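Local coordinates for protein EXOU (Pseudomonas aeruginosa, PDB 4AKX) that acts as a cytotoxic type III secretion toxin with a patatin-like phospholipase domain and forms a heterodimer with its chaperone SpcU, at residues T204-L209 and L231-V237; L196-R201 and E281-H287; L454-L458 and I476-A480; F483-R488 and W533-E537; R74-L80 and R340-L345. All blocks are in the same frame, centred on the assembly; numbering follows the deposited sequence.

In the fold
The five contacts illustrate how a multidomain toxin is assembled from locally dense clusters. Interactions 1 and 2 share helix 195-214 of the patatin-like region; their centres lie about 11 Å apart, and they meet directly where Val237 O approaches Val282 N at 2.8 Å. Interactions 3 and 4, about 13 Å apart between centres, share helix 474-502 of the middle helical domain. The two clusters are well separated, with interactions 1 and 3 about 50 Å apart between centres. Interaction 5 lies between them, its centre about 25 to 29 Å from those of the others, and pairs central strands of the mixed sheet. Beside it, strand 110-114 leads into Ser115, within a GxSxG sequence consistent with the nucleophile elbow of patatin-like phospholipases.

Interaction 1. Residues T204-L209 and L231-V237; sequences TRKAVL and LQSGSGV
Arg205 lays its aliphatic chain across Leu231, with Arg205 CG 3.9 Å from Leu231 CB and Arg205 CD 3.0 Å from Leu231 O. With chi1 at -137°, chi2 t and chi3 m, the guanidinium then reaches the turn beyond, where Arg205 NH1 gives a weak hydrogen bond to Ser235 O (2.6 Å); its NH2 pairs with Asp202 on its own helix. Segment 204-209 is helical throughout, whereas 231-237 carries the last turn of helix 222-232 and the chain leaving it. This exit is a Schellman motif: Gly234 takes positive phi (115/-5), with Gly234 N bonded to Leu231 O at 3.1 Å. Extended backbone from Ser235 onward returns the chain to helix 195-214, in the patatin-like region, bringing the CA atoms of Arg205 and Val237 to 6.3 Å. Next to the arginine chain lies an apolar layer. Val208 (m) sets CG2 3.6 Å from Leu231 CD1 and 3.7 Å from Val237 CG1, while Leu209 and Leu231, both mt, approach through Leu209 CD1 and Leu231 CB at 3.9 Å.

Interaction 2. Residues L196-R201 and E281-H287; sequences LERLLR and EVAQAAH
Glu197, His287 and Ala283 contribute the most buried surface where helix 196-201 crosses helix 282-287 at 133°, their axes 8.7 Å apart. Ala283 marks the near point: its CA is 5.5 Å from that of Glu197, and its small CB lies 3.9 Å from Glu197 O, 4.0 Å from Leu200 CB and 3.7 Å from Arg201 CG. A methyl group so placed lets the backbones approach closely. In the patatin-like region, the second helix also rests on strand 254-263, where Leu255 meets Val282 and Ile257 meets Ala286. Glu197 (mt) runs alongside, with OE2 4.1 Å from Gln284 CA, while its OE1 accepts a hydrogen bond from Glu194 N. His287, chi1 t, offers its ring edge to Leu196, CD2 to CD2 at 3.5 Å. Leu200 (mp) sets its CD2 3.8 Å from Ala286 CB. Across the other end, Arg201 CD passes 3.4 Å from OE1 of Glu281, the residue at the N-cap position of helix 282-287; no hydrogen bond joins the segments.

Interaction 3. Residues L454-L458 and I476-A480; sequences LDEAL and ITDGA
Two helices of the middle helical domain cross here, 454-458 at the start of its helix and 476-480 near the start of the long helix 474-502. Their axes come within 10.2 Å at a signed angle of -70°, and the CA atoms converge from 8.6 Å at Leu454 and Ile476 to 6.6 Å at Leu458 and Ala480. Apolar contacts dominate. Leu454 (tp) sets CD2 4.1 Å from Ile476 CG2. Leu458 (mt), one turn on, presents CD1 to Ala480 CB at 3.7 Å, Thr477 CG2 at 3.9 Å and Ile476 CG2 at 4.3 Å; Leu49 lies against both Leu454 and Ile476. Both leucines also touch backbone, with Ile476 O 3.9 Å from Leu454 CD2 and 3.8 Å from Leu458 CD1. The one charged group to reach across is Asp455, whose OD1 lies 4.2 Å from Ala480 CB and whose carboxylate forms a salt bridge with Arg530. The second helix is kinked, since the amides of Gly479 and Ala480 lack bonds to the preceding turn; Gly479 N instead bonds weakly to Asp478 OD1 at 2.9 Å.

Interaction 4. Residues F483-R488 and W533-E537; sequences FRQKAR and WLAAE
A single large knob organises this contact between helix 483-488 and helix 533-537. The axes stay 12.2 Å apart and cross at a signed angle of -37°, a wide gap that leaves room for an indole; the nearest CA atoms, those of Ala487 and Leu534, are 7.9 Å apart. Trp533 (chi1 t, chi2 93°) fills it, entering the hollow formed by Phe483, Arg484, Ala487 and Arg488, a knob-into-hole fit. Ala487 gives the hollow its depth, its CB 3.8 Å from Trp533 CZ3 at the indole edge. Phe483 (chi1 t) forms one wall: its edge points to the indole face in an offset edge-to-face pair, in which the Phe483 ring and the six-membered ring of Trp533 have centroids 5.3 Å apart and planes at 66°, with Phe483 CE1 to Trp533 CZ3 at 3.6 Å. The arginines complete the hollow, Arg484 NE and Arg488 NH2 each 3.5 Å from Trp533 CZ2. Leu534 (mt) is a smaller bump, its CD2 4.0 Å from Ala487 CB and 4.1 Å from Phe483 CZ; Leu524 and Leu459 close in from adjoining helices. At the margin Arg488 NH2 and Glu537 OE1 form a salt bridge of 3.5 Å. Glu537 also hydrogen-bonds Ser336, and both arginines bridge to Asp463. Such chemistry implies a mixed core, in which arginines can line an aromatic pocket because their charges are met by acids.

Interaction 5. Residues R74-L80 and R340-L345; sequences RPPLTSL and RRNDNL
Parallel pairing of strands 77-80 and 343-345 builds part of the mixed sheet of the patatin-like fold. Leu77 lies beside Asp343 (CA atoms 4.9 Å apart) and Leu80 beside Leu345 (5.1 Å), all four side chains on one face. Three steps on the first strand thus match two on the second; Thr78, at phi/psi -126/8, departs from extended geometry within this unequal span. Two backbone hydrogen bonds hold the pair, Asp343 N to Pro76 O at 3.1 Å and Leu345 N to Ser79 O at 3.0 Å. Leu345 CB meets Leu77 CD2 at 4.2 Å and Leu80 CD1 at 4.1 Å. At the strand entrance Arg74 NH2 bonds Asp343 OD2 at 3.1 Å in a salt bridge. Arg340 also bridges to Asp343, Glu390 pairs with Arg340 and Arg442 with Asp343; the acids probably offset the close approach of Arg74 NH2 to Arg340 NH1 (3.4 Å). Strand 110-114 flanks 77-82, strand 395-397 flanks 343-348, and helix 423-441 covers Leu345.

Interaction 1. Residues T204-L209 and L231-V237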
# COMPACT_ATOMS: atom_id res chain seq x y z
N THR B 204 -10.23 56.48 -9.98
CA THR B 204 -10.57 55.79 -11.22
C THR B 204 -11.24 56.71 -12.26
O THR B 204 -10.84 56.73 -13.42
CB THR B 204 -11.46 54.55 -10.96
OG1 THR B 204 -12.56 54.92 -10.12
CG2 THR B 204 -10.67 53.44 -10.28
N ARG B 205 -12.24 57.48 -11.82
CA ARG B 205 -13.04 58.32 -12.71
C ARG B 205 -12.18 59.45 -13.31
O ARG B 205 -12.42 59.88 -14.44
CB ARG B 205 -14.24 58.89 -11.95
CG ARG B 205 -15.58 58.88 -12.68
CD ARG B 205 -16.58 59.90 -12.09
NE ARG B 205 -16.50 60.06 -10.63
CZ ARG B 205 -17.25 59.40 -9.74
NH1 ARG B 205 -18.14 58.50 -10.15
NH2 ARG B 205 -17.10 59.61 -8.44
N LYS B 206 -11.18 59.92 -12.55
CA LYS B 206 -10.25 60.93 -13.06
C LYS B 206 -9.35 60.39 -14.16
O LYS B 206 -9.26 60.96 -15.26
CB LYS B 206 -9.40 61.53 -11.94
CG LYS B 206 -9.78 62.97 -11.60
CD LYS B 206 -9.06 63.49 -10.36
CE LYS B 206 -7.72 64.11 -10.71
NZ LYS B 206 -6.78 64.07 -9.55
N ALA B 207 -8.68 59.27 -13.87
CA ALA B 207 -7.78 58.63 -14.82
C ALA B 207 -8.48 58.36 -16.15
O ALA B 207 -8.12 58.95 -17.16
CB ALA B 207 -7.21 57.35 -14.24
N VAL B 208 -9.54 57.55 -16.10
CA VAL B 208 -10.33 57.18 -17.29
C VAL B 208 -10.82 58.37 -18.10
O VAL B 208 -10.74 58.38 -19.33
CB VAL B 208 -11.55 56.29 -16.94
CG1 VAL B 208 -11.11 54.91 -16.49
CG2 VAL B 208 -12.43 56.95 -15.89
N LEU B 209 -11.34 59.38 -17.41
CA LEU B 209 -11.83 60.56 -18.08
C LEU B 209 -10.69 61.38 -18.65
O LEU B 209 -10.84 61.98 -19.71
CB LEU B 209 -12.73 61.39 -17.17
CG LEU B 209 -14.13 60.78 -16.95
CD1 LEU B 209 -14.77 61.35 -15.69
CD2 LEU B 209 -15.05 60.90 -18.15
N LEU B 231 -19.85 58.56 -16.68
CA LEU B 231 -18.86 58.82 -15.65
C LEU B 231 -19.03 60.20 -15.02
O LEU B 231 -19.04 60.33 -13.79
CB LEU B 231 -17.43 58.59 -16.15
CG LEU B 231 -17.06 57.13 -16.53
CD1 LEU B 231 -15.73 57.05 -17.26
CD2 LEU B 231 -17.08 56.18 -15.33
N GLN B 232 -19.24 61.22 -15.86
CA GLN B 232 -19.44 62.59 -15.39
C GLN B 232 -20.74 62.81 -14.62
O GLN B 232 -20.82 63.71 -13.78
CB GLN B 232 -19.40 63.53 -16.58
CG GLN B 232 -18.00 63.87 -17.06
CD GLN B 232 -17.99 64.22 -18.54
OE1 GLN B 232 -18.98 64.71 -19.07
NE2 GLN B 232 -16.87 63.95 -19.21
N SER B 233 -21.76 62.00 -14.93
CA SER B 233 -23.04 61.91 -14.16
C SER B 233 -22.92 61.44 -12.70
O SER B 233 -23.89 61.49 -11.95
CB SER B 233 -24.04 60.99 -14.86
OG SER B 233 -24.50 61.56 -16.07
N GLY B 234 -21.75 60.92 -12.32
CA GLY B 234 -21.48 60.52 -10.95
C GLY B 234 -21.26 59.04 -10.81
O GLY B 234 -20.92 58.56 -9.72
N SER B 235 -21.46 58.30 -11.90
CA SER B 235 -21.25 56.84 -11.93
C SER B 235 -19.77 56.43 -11.83
O SER B 235 -18.87 57.15 -12.31
CB SER B 235 -21.85 56.22 -13.20
OG SER B 235 -22.81 57.09 -13.77
N GLY B 236 -19.52 55.29 -11.19
CA GLY B 236 -18.16 54.74 -11.09
C GLY B 236 -17.76 53.94 -12.32
O GLY B 236 -18.62 53.54 -13.13
N VAL B 237 -16.47 53.69 -12.48
CA VAL B 237 -16.02 52.83 -13.57
C VAL B 237 -16.33 51.36 -13.28
O VAL B 237 -16.08 50.86 -12.19
CB VAL B 237 -14.54 53.05 -13.95
CG1 VAL B 237 -14.15 54.51 -13.72
CG2 VAL B 237 -13.62 52.10 -13.17

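Interaction 2. Residues L196-R201 and E281-H287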
# COMPACT_ATOMS: atom_id res chain seq x y z
N LEU B 196 -13.61 54.87 1.37
CA LEU B 196 -12.78 54.13 0.45
C LEU B 196 -13.45 54.04 -0.92
O LEU B 196 -12.83 54.37 -1.93
CB LEU B 196 -12.53 52.73 1.00
CG LEU B 196 -11.22 52.07 0.63
CD1 LEU B 196 -10.09 53.09 0.68
CD2 LEU B 196 -10.96 50.89 1.56
N GLU B 197 -14.71 53.60 -0.94
CA GLU B 197 -15.51 53.59 -2.17
C GLU B 197 -15.50 54.95 -2.90
O GLU B 197 -15.29 55.01 -4.11
CB GLU B 197 -16.96 53.16 -1.89
CG GLU B 197 -17.12 51.74 -1.35
CD GLU B 197 -18.59 51.33 -1.23
OE1 GLU B 197 -19.23 51.65 -0.19
OE2 GLU B 197 -19.10 50.66 -2.16
N ARG B 198 -15.74 56.04 -2.15
CA ARG B 198 -15.74 57.39 -2.73
C ARG B 198 -14.38 57.72 -3.38
O ARG B 198 -14.32 58.08 -4.56
CB ARG B 198 -16.11 58.44 -1.67
CG ARG B 198 -15.99 59.90 -2.11
CD ARG B 198 -17.28 60.44 -2.72
NE ARG B 198 -17.24 61.90 -2.91
CZ ARG B 198 -17.78 62.54 -3.95
NH1 ARG B 198 -18.39 61.88 -4.92
NH2 ARG B 198 -17.69 63.87 -4.02
N LEU B 199 -13.31 57.56 -2.60
CA LEU B 199 -11.95 57.92 -3.00
C LEU B 199 -11.48 57.16 -4.25
O LEU B 199 -10.95 57.76 -5.20
CB LEU B 199 -11.00 57.69 -1.81
CG LEU B 199 -9.48 57.58 -1.98
CD1 LEU B 199 -8.88 58.91 -2.40
CD2 LEU B 199 -8.88 57.11 -0.67
N LEU B 200 -11.69 55.85 -4.24
CA LEU B 200 -11.48 55.01 -5.41
C LEU B 200 -12.38 55.41 -6.58
O LEU B 200 -11.93 55.50 -7.72
CB LEU B 200 -11.73 53.54 -5.07
CG LEU B 200 -10.61 52.68 -4.47
CD1 LEU B 200 -10.28 53.11 -3.05
CD2 LEU B 200 -11.03 51.22 -4.49
N ARG B 201 -13.67 55.65 -6.29
CA ARG B 201 -14.64 56.01 -7.33
C ARG B 201 -14.12 57.19 -8.12
O ARG B 201 -14.29 57.26 -9.34
CB ARG B 201 -16.01 56.35 -6.73
CG ARG B 201 -16.96 55.17 -6.61
CD ARG B 201 -18.42 55.57 -6.80
NE ARG B 201 -18.65 56.94 -6.33
CZ ARG B 201 -18.84 57.27 -5.06
NH1 ARG B 201 -18.84 56.34 -4.11
NH2 ARG B 201 -19.02 58.54 -4.73
N GLU B 281 -19.36 47.94 -10.18
CA GLU B 281 -18.34 48.96 -10.15
C GLU B 281 -17.02 48.48 -9.55
O GLU B 281 -16.98 47.92 -8.47
CB GLU B 281 -18.84 50.16 -9.36
CG GLU B 281 -19.55 51.23 -10.17
CD GLU B 281 -20.01 52.37 -9.28
OE1 GLU B 281 -19.33 52.66 -8.27
OE2 GLU B 281 -21.06 52.97 -9.58
N VAL B 282 -15.94 48.81 -10.24
CA VAL B 282 -14.57 48.50 -9.83
C VAL B 282 -14.26 48.90 -8.40
O VAL B 282 -13.54 48.22 -7.71
CB VAL B 282 -13.53 49.16 -10.77
CG1 VAL B 282 -12.18 49.30 -10.08
CG2 VAL B 282 -13.42 48.37 -12.07
N ALA B 283 -14.79 50.03 -7.99
CA ALA B 283 -14.58 50.52 -6.63
C ALA B 283 -15.19 49.57 -5.60
O ALA B 283 -14.56 49.25 -4.59
CB ALA B 283 -15.14 51.93 -6.47
N GLN B 284 -16.41 49.12 -5.87
CA GLN B 284 -17.17 48.36 -4.89
C GLN B 284 -16.39 47.11 -4.55
O GLN B 284 -16.15 46.80 -3.37
CB GLN B 284 -18.54 47.98 -5.45
CG GLN B 284 -19.43 47.28 -4.43
CD GLN B 284 -20.91 47.56 -4.61
OE1 GLN B 284 -21.30 48.41 -5.42
NE2 GLN B 284 -21.74 46.86 -3.85
N ALA B 285 -15.98 46.42 -5.61
CA ALA B 285 -15.31 45.14 -5.52
C ALA B 285 -13.99 45.24 -4.75
O ALA B 285 -13.76 44.48 -3.81
CB ALA B 285 -15.09 44.59 -6.93
N ALA B 286 -13.13 46.18 -5.15
CA ALA B 286 -11.79 46.30 -4.57
C ALA B 286 -11.86 46.50 -3.06
O ALA B 286 -10.95 46.09 -2.34
CB ALA B 286 -11.03 47.44 -5.22
N HIS B 287 -12.96 47.12 -2.61
CA HIS B 287 -13.28 47.29 -1.19
C HIS B 287 -13.81 46.02 -0.60
O HIS B 287 -13.44 45.65 0.52
CB HIS B 287 -14.29 48.42 -0.98
CG HIS B 287 -14.72 48.61 0.48
ND1 HIS B 287 -15.97 48.32 0.92
CD2 HIS B 287 -14.01 49.10 1.59
CE1 HIS B 287 -16.05 48.59 2.24
NE2 HIS B 287 -14.86 49.07 2.65

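Interaction 3. Residues L454-L458 and I476-A480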
# COMPACT_ATOMS: atom_id res chain seq x y z
N LEU B 454 9.49 19.33 -38.87
CA LEU B 454 9.56 20.76 -39.19
C LEU B 454 8.17 21.31 -39.17
O LEU B 454 7.85 22.08 -38.30
CB LEU B 454 10.20 21.00 -40.55
CG LEU B 454 10.36 22.48 -40.97
CD1 LEU B 454 11.12 23.27 -39.91
CD2 LEU B 454 11.09 22.57 -42.29
N ASP B 455 7.30 20.79 -40.05
CA ASP B 455 5.93 21.28 -40.18
C ASP B 455 5.15 21.41 -38.90
O ASP B 455 4.34 22.34 -38.76
CB ASP B 455 5.12 20.47 -41.16
CG ASP B 455 3.90 21.24 -41.70
OD1 ASP B 455 4.07 22.35 -42.27
OD2 ASP B 455 2.77 20.73 -41.54
N GLU B 456 5.35 20.49 -37.96
CA GLU B 456 4.75 20.68 -36.64
C GLU B 456 5.19 22.02 -36.01
O GLU B 456 4.37 22.74 -35.48
CB GLU B 456 5.01 19.50 -35.70
CG GLU B 456 4.13 18.29 -35.99
CD GLU B 456 4.68 16.95 -35.44
OE1 GLU B 456 4.97 16.90 -34.22
OE2 GLU B 456 4.77 15.94 -36.22
N ALA B 457 6.47 22.37 -36.12
CA ALA B 457 6.97 23.57 -35.44
C ALA B 457 6.58 24.86 -36.19
O ALA B 457 6.33 25.90 -35.58
CB ALA B 457 8.47 23.48 -35.20
N LEU B 458 6.46 24.76 -37.50
CA LEU B 458 5.89 25.86 -38.28
C LEU B 458 4.40 25.98 -37.99
O LEU B 458 3.83 27.07 -38.04
CB LEU B 458 6.17 25.68 -39.78
CG LEU B 458 7.67 25.58 -40.14
CD1 LEU B 458 7.95 25.58 -41.63
CD2 LEU B 458 8.45 26.69 -39.48
N ILE B 476 12.61 27.03 -46.45
CA ILE B 476 12.10 26.24 -45.34
C ILE B 476 10.57 26.27 -45.24
O ILE B 476 9.93 25.27 -44.90
CB ILE B 476 12.78 26.73 -44.03
CG1 ILE B 476 14.14 26.05 -43.85
CG2 ILE B 476 11.94 26.52 -42.80
CD1 ILE B 476 14.16 24.62 -44.35
N THR B 477 9.99 27.40 -45.57
CA THR B 477 8.65 27.67 -45.15
C THR B 477 7.64 27.68 -46.28
O THR B 477 6.43 27.63 -46.05
CB THR B 477 8.57 29.01 -44.43
OG1 THR B 477 9.21 30.01 -45.23
CG2 THR B 477 9.24 28.93 -43.10
N ASP B 478 8.12 27.75 -47.51
CA ASP B 478 7.20 27.93 -48.64
C ASP B 478 5.96 27.02 -48.50
O ASP B 478 4.83 27.49 -48.62
CB ASP B 478 7.92 27.74 -49.98
CG ASP B 478 8.76 26.47 -50.00
OD1 ASP B 478 8.97 25.86 -48.92
OD2 ASP B 478 9.20 26.09 -51.11
N GLY B 479 6.18 25.75 -48.17
CA GLY B 479 5.08 24.80 -47.93
C GLY B 479 4.13 25.25 -46.84
O GLY B 479 2.93 25.33 -47.04
N ALA B 480 4.68 25.58 -45.68
CA ALA B 480 3.90 26.12 -44.59
C ALA B 480 3.16 27.42 -44.96
O ALA B 480 2.00 27.60 -44.56
CB ALA B 480 4.79 26.35 -43.38

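Interaction 4. Residues F483-R488 and W533-E537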
# COMPACT_ATOMS: atom_id res chain seq x y z
N PHE B 483 0.23 26.37 -47.32
CA PHE B 483 -0.82 25.89 -46.44
C PHE B 483 -1.50 27.01 -45.65
O PHE B 483 -2.72 27.08 -45.64
CB PHE B 483 -0.27 24.83 -45.50
CG PHE B 483 -1.20 24.47 -44.39
CD1 PHE B 483 -1.38 25.31 -43.33
CD2 PHE B 483 -1.87 23.26 -44.41
CE1 PHE B 483 -2.24 24.97 -42.30
CE2 PHE B 483 -2.71 22.89 -43.37
CZ PHE B 483 -2.90 23.76 -42.32
N ARG B 484 -0.75 27.89 -44.99
CA ARG B 484 -1.41 28.95 -44.23
C ARG B 484 -2.27 29.84 -45.10
O ARG B 484 -3.37 30.25 -44.69
CB ARG B 484 -0.41 29.82 -43.54
CG ARG B 484 -0.07 29.35 -42.17
CD ARG B 484 -1.08 29.84 -41.16
NE ARG B 484 -0.50 29.85 -39.81
CZ ARG B 484 0.55 29.14 -39.43
NH1 ARG B 484 1.15 28.30 -40.25
NH2 ARG B 484 1.00 29.27 -38.20
N GLN B 485 -1.75 30.21 -46.26
CA GLN B 485 -2.50 31.05 -47.13
C GLN B 485 -3.84 30.39 -47.46
O GLN B 485 -4.88 31.01 -47.33
CB GLN B 485 -1.71 31.32 -48.41
CG GLN B 485 -2.29 32.44 -49.24
CD GLN B 485 -2.63 33.65 -48.38
OE1 GLN B 485 -1.73 34.41 -47.97
NE2 GLN B 485 -3.92 33.81 -48.06
N LYS B 486 -3.80 29.13 -47.91
CA LYS B 486 -5.03 28.43 -48.32
C LYS B 486 -6.05 28.24 -47.16
O LYS B 486 -7.26 28.39 -47.37
CB LYS B 486 -4.70 27.09 -48.99
CG LYS B 486 -3.78 27.23 -50.19
CD LYS B 486 -3.66 25.94 -50.98
CE LYS B 486 -2.94 26.16 -52.31
NZ LYS B 486 -2.36 24.92 -52.95
N ALA B 487 -5.57 27.90 -45.97
CA ALA B 487 -6.40 27.90 -44.81
C ALA B 487 -7.00 29.25 -44.54
O ALA B 487 -8.19 29.34 -44.30
CB ALA B 487 -5.62 27.48 -43.61
N ARG B 488 -6.21 30.31 -44.50
CA ARG B 488 -6.84 31.59 -44.21
C ARG B 488 -7.89 31.98 -45.27
O ARG B 488 -8.89 32.63 -44.95
CB ARG B 488 -5.83 32.70 -43.99
CG ARG B 488 -4.94 32.47 -42.79
CD ARG B 488 -5.69 32.61 -41.49
NE ARG B 488 -4.83 32.19 -40.41
CZ ARG B 488 -5.25 31.59 -39.31
NH1 ARG B 488 -6.56 31.39 -39.14
NH2 ARG B 488 -4.37 31.21 -38.39
N TRP B 533 -4.68 21.20 -36.29
CA TRP B 533 -4.51 22.65 -36.31
C TRP B 533 -5.77 23.28 -36.87
O TRP B 533 -6.30 24.27 -36.31
CB TRP B 533 -3.25 23.03 -37.12
CG TRP B 533 -2.95 24.52 -37.21
CD1 TRP B 533 -2.14 25.27 -36.38
CD2 TRP B 533 -3.45 25.48 -38.21
NE1 TRP B 533 -2.12 26.61 -36.77
CE2 TRP B 533 -2.89 26.79 -37.86
CE3 TRP B 533 -4.30 25.40 -39.30
CZ2 TRP B 533 -3.14 27.92 -38.60
CZ3 TRP B 533 -4.54 26.56 -40.06
CH2 TRP B 533 -3.99 27.78 -39.70
N LEU B 534 -6.29 22.65 -37.92
CA LEU B 534 -7.48 23.14 -38.57
C LEU B 534 -8.71 23.07 -37.68
O LEU B 534 -9.49 24.02 -37.62
CB LEU B 534 -7.71 22.48 -39.92
CG LEU B 534 -6.74 22.81 -41.10
CD1 LEU B 534 -6.91 21.77 -42.21
CD2 LEU B 534 -6.93 24.21 -41.67
N ALA B 535 -8.85 22.00 -36.91
CA ALA B 535 -9.91 21.97 -35.93
C ALA B 535 -9.80 23.11 -34.87
O ALA B 535 -10.76 23.90 -34.66
CB ALA B 535 -9.98 20.61 -35.28
N ALA B 536 -8.64 23.21 -34.22
CA ALA B 536 -8.44 24.26 -33.23
C ALA B 536 -8.76 25.65 -33.80
O ALA B 536 -9.44 26.45 -33.14
CB ALA B 536 -7.04 24.22 -32.67
N GLU B 537 -8.32 25.91 -35.04
CA GLU B 537 -8.58 27.22 -35.67
C GLU B 537 -10.06 27.48 -35.77
O GLU B 537 -10.54 28.59 -35.64
CB GLU B 537 -7.99 27.31 -37.08
CG GLU B 537 -6.48 27.47 -37.15
CD GLU B 537 -5.93 28.51 -36.18
OE1 GLU B 537 -6.49 29.62 -36.07
OE2 GLU B 537 -4.93 28.20 -35.52

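Interaction 5. Residues R74-L80 and R340-L345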
# COMPACT_ATOMS: atom_id res chain seq x y z
N ARG B 74 11.01 34.84 -24.73
CA ARG B 74 9.87 34.86 -23.82
C ARG B 74 8.76 35.75 -24.36
O ARG B 74 9.03 36.77 -24.98
CB ARG B 74 10.31 35.35 -22.43
CG ARG B 74 11.19 34.36 -21.66
CD ARG B 74 10.40 33.11 -21.29
NE ARG B 74 9.33 33.40 -20.34
CZ ARG B 74 9.27 32.89 -19.10
NH1 ARG B 74 10.21 32.03 -18.66
NH2 ARG B 74 8.26 33.24 -18.31
N PRO B 75 7.50 35.35 -24.15
CA PRO B 75 6.35 36.01 -24.73
C PRO B 75 6.25 37.41 -24.25
O PRO B 75 6.94 37.78 -23.33
CB PRO B 75 5.17 35.22 -24.17
CG PRO B 75 5.74 33.91 -23.76
CD PRO B 75 7.11 34.24 -23.27
N PRO B 76 5.36 38.18 -24.86
CA PRO B 76 5.23 39.57 -24.48
C PRO B 76 4.62 39.70 -23.08
O PRO B 76 3.67 38.98 -22.73
CB PRO B 76 4.28 40.13 -25.54
CG PRO B 76 3.42 38.97 -25.91
CD PRO B 76 4.31 37.75 -25.79
N LEU B 77 5.19 40.59 -22.26
CA LEU B 77 4.54 40.96 -21.00
C LEU B 77 3.17 41.64 -21.25
O LEU B 77 3.08 42.79 -21.74
CB LEU B 77 5.47 41.83 -20.14
CG LEU B 77 6.18 41.17 -18.96
CD1 LEU B 77 6.74 42.26 -18.07
CD2 LEU B 77 5.26 40.28 -18.15
N THR B 78 2.10 40.92 -20.93
CA THR B 78 0.79 41.47 -21.17
C THR B 78 -0.05 41.45 -19.92
O THR B 78 -1.25 41.73 -19.99
CB THR B 78 0.05 40.70 -22.25
OG1 THR B 78 -0.07 39.33 -21.84
CG2 THR B 78 0.80 40.78 -23.61
N SER B 79 0.55 41.11 -18.79
CA SER B 79 -0.22 40.89 -17.56
C SER B 79 0.51 41.07 -16.25
O SER B 79 1.68 40.71 -16.10
CB SER B 79 -0.94 39.53 -17.57
OG SER B 79 -2.28 39.68 -18.04
N LEU B 80 -0.24 41.59 -15.28
CA LEU B 80 0.28 42.02 -13.99
C LEU B 80 -0.58 41.43 -12.89
O LEU B 80 -1.76 41.78 -12.76
CB LEU B 80 0.27 43.55 -13.90
CG LEU B 80 1.04 44.24 -12.76
CD1 LEU B 80 2.26 43.46 -12.29
CD2 LEU B 80 1.45 45.64 -13.20
N ARG B 340 2.83 29.47 -25.37
CA ARG B 340 2.20 30.35 -24.41
C ARG B 340 2.07 31.68 -25.06
O ARG B 340 3.01 32.10 -25.74
CB ARG B 340 3.09 30.51 -23.20
CG ARG B 340 3.52 29.21 -22.58
CD ARG B 340 4.43 29.51 -21.41
NE ARG B 340 3.94 30.67 -20.67
CZ ARG B 340 4.71 31.53 -20.03
NH1 ARG B 340 6.04 31.39 -20.03
NH2 ARG B 340 4.16 32.54 -19.38
N ARG B 341 0.95 32.37 -24.84
CA ARG B 341 0.70 33.63 -25.56
C ARG B 341 1.17 34.88 -24.87
O ARG B 341 1.20 35.95 -25.47
CB ARG B 341 -0.74 33.77 -26.08
CG ARG B 341 -1.84 33.68 -25.06
CD ARG B 341 -3.16 34.10 -25.71
NE ARG B 341 -4.31 33.37 -25.19
CZ ARG B 341 -5.46 33.19 -25.85
NH1 ARG B 341 -5.61 33.69 -27.07
NH2 ARG B 341 -6.46 32.51 -25.29
N ASN B 342 1.59 34.75 -23.62
CA ASN B 342 2.01 35.92 -22.87
C ASN B 342 2.69 35.52 -21.58
O ASN B 342 2.78 34.35 -21.25
CB ASN B 342 0.81 36.80 -22.56
CG ASN B 342 -0.18 36.12 -21.67
OD1 ASN B 342 0.08 35.96 -20.48
ND2 ASN B 342 -1.29 35.68 -22.23
N ASP B 343 3.16 36.51 -20.85
CA ASP B 343 3.92 36.30 -19.64
C ASP B 343 3.24 37.08 -18.54
O ASP B 343 2.49 38.02 -18.81
CB ASP B 343 5.33 36.85 -19.81
CG ASP B 343 6.35 35.76 -20.09
OD1 ASP B 343 5.97 34.74 -20.70
OD2 ASP B 343 7.53 35.93 -19.68
N ASN B 344 3.53 36.70 -17.31
CA ASN B 344 3.05 37.41 -16.16
C ASN B 344 4.17 37.97 -15.33
O ASN B 344 5.18 37.31 -15.11
CB ASN B 344 2.21 36.49 -15.31
CG ASN B 344 0.91 36.18 -15.96
OD1 ASN B 344 0.06 37.04 -16.09
ND2 ASN B 344 0.75 34.94 -16.42
N LEU B 345 3.99 39.20 -14.86
CA LEU B 345 4.83 39.71 -13.79
C LEU B 345 4.06 39.54 -12.51
O LEU B 345 2.99 40.15 -12.34
CB LEU B 345 5.17 41.19 -14.03
CG LEU B 345 6.25 41.79 -13.12
CD1 LEU B 345 7.39 40.84 -12.84
CD2 LEU B 345 6.77 43.08 -13.73